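Local coordinates for protein Xyn30D (Paenibacillus barcinonensis, PDB 4QB6) that is a glucuronoxylan-specific xylanase, represented here by its attached family 35 carbohydrate-binding module, which binds calcium and the glucuronic acid of an aldouronic acid, at residues N67-W78 against T143-P154. Numbering follows the deposited sequence. Where two conformers were deposited one is given.
With CA (calcium ion), chain C; GCU (alpha-D-glucopyranuronic acid), chain B.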
# COMPACT_ATOMS: atom_id res chain seq x y z
N ASN A 67 -5.90 -0.34 -8.62
CA ASN A 67 -6.69 -1.52 -8.56
C ASN A 67 -5.80 -2.71 -8.90
O ASN A 67 -5.23 -2.77 -10.00
CB ASN A 67 -7.82 -1.37 -9.59
CG ASN A 67 -8.71 -2.55 -9.64
OD1 ASN A 67 -8.45 -3.55 -9.00
ND2 ASN A 67 -9.78 -2.48 -10.42
N PHE A 68 -5.57 -3.61 -7.95
CA PHE A 68 -4.85 -4.87 -8.24
C PHE A 68 -5.72 -5.73 -9.12
O PHE A 68 -6.87 -5.92 -8.83
CB PHE A 68 -4.56 -5.65 -6.95
CG PHE A 68 -3.66 -4.96 -5.94
CD1 PHE A 68 -2.28 -5.15 -5.96
CD2 PHE A 68 -4.21 -4.19 -4.91
CE1 PHE A 68 -1.50 -4.60 -4.98
CE2 PHE A 68 -3.39 -3.63 -3.94
CZ PHE A 68 -2.04 -3.82 -3.99
N ASN A 69 -5.17 -6.30 -10.18
CA ASN A 69 -6.01 -7.14 -11.04
C ASN A 69 -5.90 -8.62 -10.85
O ASN A 69 -6.87 -9.35 -11.10
CB ASN A 69 -5.77 -6.82 -12.49
CG ASN A 69 -6.22 -5.43 -12.84
OD1 ASN A 69 -5.44 -4.64 -13.33
ND2 ASN A 69 -7.46 -5.09 -12.48
N ALA A 70 -4.76 -9.10 -10.39
CA ALA A 70 -4.53 -10.55 -10.27
C ALA A 70 -4.65 -11.00 -8.84
O ALA A 70 -4.19 -10.32 -7.89
CB ALA A 70 -3.17 -10.92 -10.81
N TYR A 71 -5.20 -12.19 -8.65
CA TYR A 71 -5.36 -12.73 -7.33
C TYR A 71 -4.03 -12.98 -6.65
O TYR A 71 -3.94 -12.85 -5.41
CB TYR A 71 -6.25 -13.99 -7.31
CG TYR A 71 -7.70 -13.63 -7.17
CD1 TYR A 71 -8.41 -13.08 -8.23
CD2 TYR A 71 -8.37 -13.84 -5.98
CE1 TYR A 71 -9.75 -12.73 -8.07
CE2 TYR A 71 -9.69 -13.48 -5.83
CZ TYR A 71 -10.36 -12.94 -6.87
OH TYR A 71 -11.69 -12.59 -6.70
N THR A 72 -3.00 -13.35 -7.44
CA THR A 72 -1.63 -13.49 -6.96
C THR A 72 -0.68 -12.74 -7.85
O THR A 72 -0.88 -12.61 -9.06
CB THR A 72 -1.14 -14.95 -6.93
OG1 THR A 72 -1.03 -15.52 -8.24
CG2 THR A 72 -2.05 -15.73 -6.15
N ASN A 73 0.36 -12.21 -7.21
CA ASN A 73 1.47 -11.60 -7.92
C ASN A 73 1.21 -10.27 -8.59
O ASN A 73 2.02 -9.79 -9.38
CB ASN A 73 2.20 -12.62 -8.86
CG ASN A 73 2.89 -13.70 -8.08
OD1 ASN A 73 2.90 -14.87 -8.51
ND2 ASN A 73 3.42 -13.36 -6.95
N SER A 74 0.09 -9.61 -8.27
CA SER A 74 -0.03 -8.19 -8.62
C SER A 74 0.72 -7.42 -7.55
O SER A 74 0.83 -7.88 -6.42
CB SER A 74 -1.47 -7.68 -8.68
OG SER A 74 -2.20 -8.18 -9.78
N ALA A 75 1.22 -6.26 -7.92
CA ALA A 75 2.10 -5.52 -6.99
C ALA A 75 2.09 -4.04 -7.24
O ALA A 75 1.90 -3.57 -8.37
CB ALA A 75 3.53 -6.03 -7.07
N ILE A 76 2.31 -3.30 -6.16
CA ILE A 76 2.67 -1.89 -6.20
C ILE A 76 4.00 -1.73 -5.51
O ILE A 76 4.16 -2.19 -4.38
CB ILE A 76 1.62 -1.02 -5.44
CG1 ILE A 76 0.22 -1.25 -5.96
CG2 ILE A 76 2.04 0.44 -5.51
CD1 ILE A 76 -0.85 -0.60 -5.08
N GLU A 77 4.97 -1.11 -6.18
CA GLU A 77 6.26 -0.84 -5.58
C GLU A 77 6.54 0.65 -5.57
O GLU A 77 6.52 1.29 -6.62
CB GLU A 77 7.36 -1.53 -6.39
CG GLU A 77 8.75 -1.33 -5.78
CD GLU A 77 9.91 -1.93 -6.56
OE1 GLU A 77 9.74 -2.28 -7.74
OE2 GLU A 77 11.04 -1.97 -5.99
N TRP A 78 6.72 1.19 -4.37
CA TRP A 78 7.21 2.56 -4.17
C TRP A 78 8.71 2.50 -4.21
O TRP A 78 9.35 1.77 -3.47
CB TRP A 78 6.72 3.10 -2.83
CG TRP A 78 5.28 3.45 -2.79
CD1 TRP A 78 4.74 4.67 -3.05
CD2 TRP A 78 4.19 2.59 -2.44
NE1 TRP A 78 3.39 4.62 -2.90
CE2 TRP A 78 3.02 3.36 -2.53
CE3 TRP A 78 4.08 1.24 -2.08
CZ2 TRP A 78 1.77 2.85 -2.23
CZ3 TRP A 78 2.84 0.73 -1.80
CH2 TRP A 78 1.69 1.53 -1.89
N THR A 143 12.74 1.32 -0.66
CA THR A 143 11.64 0.78 -1.46
C THR A 143 10.67 0.01 -0.57
O THR A 143 11.06 -0.55 0.49
CB THR A 143 12.11 -0.13 -2.60
OG1 THR A 143 12.67 -1.30 -2.06
CG2 THR A 143 13.13 0.56 -3.47
N LEU A 144 9.41 -0.03 -0.98
CA LEU A 144 8.40 -0.84 -0.29
C LEU A 144 7.47 -1.37 -1.34
O LEU A 144 6.93 -0.59 -2.14
CB LEU A 144 7.65 0.02 0.72
CG LEU A 144 6.67 -0.66 1.67
CD1 LEU A 144 6.54 0.10 2.99
CD2 LEU A 144 5.31 -0.79 1.01
N ARG A 145 7.28 -2.69 -1.35
CA ARG A 145 6.41 -3.32 -2.32
C ARG A 145 5.34 -4.13 -1.58
O ARG A 145 5.57 -4.72 -0.51
CB ARG A 145 7.20 -4.21 -3.29
CG ARG A 145 6.33 -4.76 -4.41
CD ARG A 145 7.16 -5.36 -5.51
NE ARG A 145 7.91 -6.41 -4.89
CZ ARG A 145 7.89 -7.70 -5.19
NH1 ARG A 145 7.13 -8.17 -6.17
NH2 ARG A 145 8.67 -8.52 -4.49
N ILE A 146 4.14 -4.09 -2.13
CA ILE A 146 3.02 -4.90 -1.63
C ILE A 146 2.48 -5.75 -2.76
O ILE A 146 2.34 -5.27 -3.88
CB ILE A 146 1.98 -4.00 -0.98
CG1 ILE A 146 1.25 -3.07 -1.96
CG2 ILE A 146 2.62 -3.20 0.13
CD1 ILE A 146 0.25 -2.16 -1.29
N VAL A 147 2.20 -7.02 -2.45
CA VAL A 147 1.99 -8.03 -3.48
C VAL A 147 0.82 -8.90 -3.09
O VAL A 147 0.73 -9.39 -1.96
CB VAL A 147 3.24 -8.90 -3.65
CG1 VAL A 147 3.10 -9.77 -4.90
CG2 VAL A 147 4.51 -8.07 -3.78
N THR A 148 -0.07 -9.20 -4.05
CA THR A 148 -1.16 -10.13 -3.81
C THR A 148 -0.63 -11.57 -3.78
O THR A 148 0.41 -11.87 -4.36
CB THR A 148 -2.31 -9.95 -4.82
OG1 THR A 148 -1.86 -10.33 -6.11
CG2 THR A 148 -2.82 -8.56 -4.83
N THR A 149 -1.33 -12.42 -3.03
CA THR A 149 -0.84 -13.76 -2.67
C THR A 149 -1.91 -14.82 -2.80
O THR A 149 -1.72 -15.94 -2.32
CB THR A 149 -0.34 -13.76 -1.21
OG1 THR A 149 -1.43 -13.49 -0.35
CG2 THR A 149 0.78 -12.73 -0.96
N GLY A 150 -3.05 -14.50 -3.38
CA GLY A 150 -4.12 -15.48 -3.58
C GLY A 150 -5.50 -14.96 -3.32
O GLY A 150 -6.47 -15.60 -3.72
N THR A 151 -5.64 -13.79 -2.69
CA THR A 151 -6.93 -13.20 -2.40
C THR A 151 -7.13 -11.84 -3.08
O THR A 151 -8.07 -11.12 -2.77
CB THR A 151 -7.19 -13.11 -0.88
OG1 THR A 151 -6.04 -12.55 -0.21
CG2 THR A 151 -7.48 -14.50 -0.30
N GLU A 152 -6.31 -11.53 -4.07
CA GLU A 152 -6.38 -10.23 -4.77
C GLU A 152 -6.05 -9.13 -3.74
O GLU A 152 -5.37 -9.39 -2.74
CB GLU A 152 -7.73 -10.08 -5.52
CG GLU A 152 -7.61 -9.56 -6.95
CD GLU A 152 -8.18 -8.18 -7.19
OE1 GLU A 152 -7.97 -7.26 -6.36
OE2 GLU A 152 -8.84 -7.96 -8.24
N GLY A 153 -6.45 -7.90 -4.01
CA GLY A 153 -6.05 -6.82 -3.10
C GLY A 153 -7.10 -5.78 -2.92
O GLY A 153 -8.01 -5.65 -3.72
N PRO A 154 -6.97 -4.96 -1.88
CA PRO A 154 -7.82 -3.79 -1.76
C PRO A 154 -7.49 -2.76 -2.83
O PRO A 154 -6.38 -2.75 -3.34
CB PRO A 154 -7.46 -3.27 -0.38
CG PRO A 154 -6.02 -3.61 -0.24
CD PRO A 154 -5.87 -4.94 -0.93
CA CA C . -9.06 -5.56 -7.93
C1 GCU B . -14.83 -4.37 -8.70
C2 GCU B . -14.39 -2.94 -8.49
C3 GCU B . -12.88 -2.81 -8.51
C4 GCU B . -12.25 -3.86 -7.49
C5 GCU B . -12.73 -5.24 -7.88
C6 GCU B . -12.21 -6.30 -7.00
O2 GCU B . -15.04 -2.08 -9.45
O3 GCU B . -12.40 -1.52 -8.15
O4 GCU B . -10.82 -3.83 -7.65
O5 GCU B . -14.14 -5.20 -7.77
O6A GCU B . -10.98 -6.41 -6.87
O6B GCU B . -12.98 -7.05 -6.42
O HOH W 1 -8.09 -4.19 -6.13
O HOH W 2 -10.00 -5.93 -10.12
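E152 CB sits over the centre of one face of the Y71 ring, a CH-pi contact 3.8 Å from the centroid, and G150 O lies at that ring's edge. The F68 ring is met at its edge by P154 O and I146 CG1, with S74 CB in plane as well. F68 CD1 also touches T148 CG2. At W78, L144 O and I146 CD1 line the edge, while I76 CG2 packs on one face. The E152 chain bends at CB-CG (chi2 -113°), and its carboxylate turns to the calcium ion. Both E152 oxygens bind the calcium ion, OE2 at 2.4 Å. N67 OD1, F68 O, two waters and O4 and O6A of the glucuronic acid complete the site, so the ion bridges protein and sugar. N67 ND2 is hydrogen-bonded to E54 OE1. G153 N fixes the carboxylate through the anti lone pair of OE1, in a nearly straight bond (177°). With an alanine at F68, I146, T148 and P154 would lose the ring they pack on, and the strand that presents F68 O to the calcium ion is likely to be less firmly placed. T148 OG1 donates to A70 O (2.9 Å), from above the carbonyl plane, and accepts from S74 N (3.0 Å). Y71 O takes two bonds, from G150 N and E152 N. A beta bulge shifts the register between T72 and A75. From A75 on, strand 72-83 runs antiparallel to strand 140-149, with I76-I146 and W78-L144 as hydrogen-bonded pairs. They are neighbours in the five-stranded sheet of this beta-sandwich module, between strands 46-49 and 102-108. I76, W78 and I146 face strand 155-163 of the other sheet.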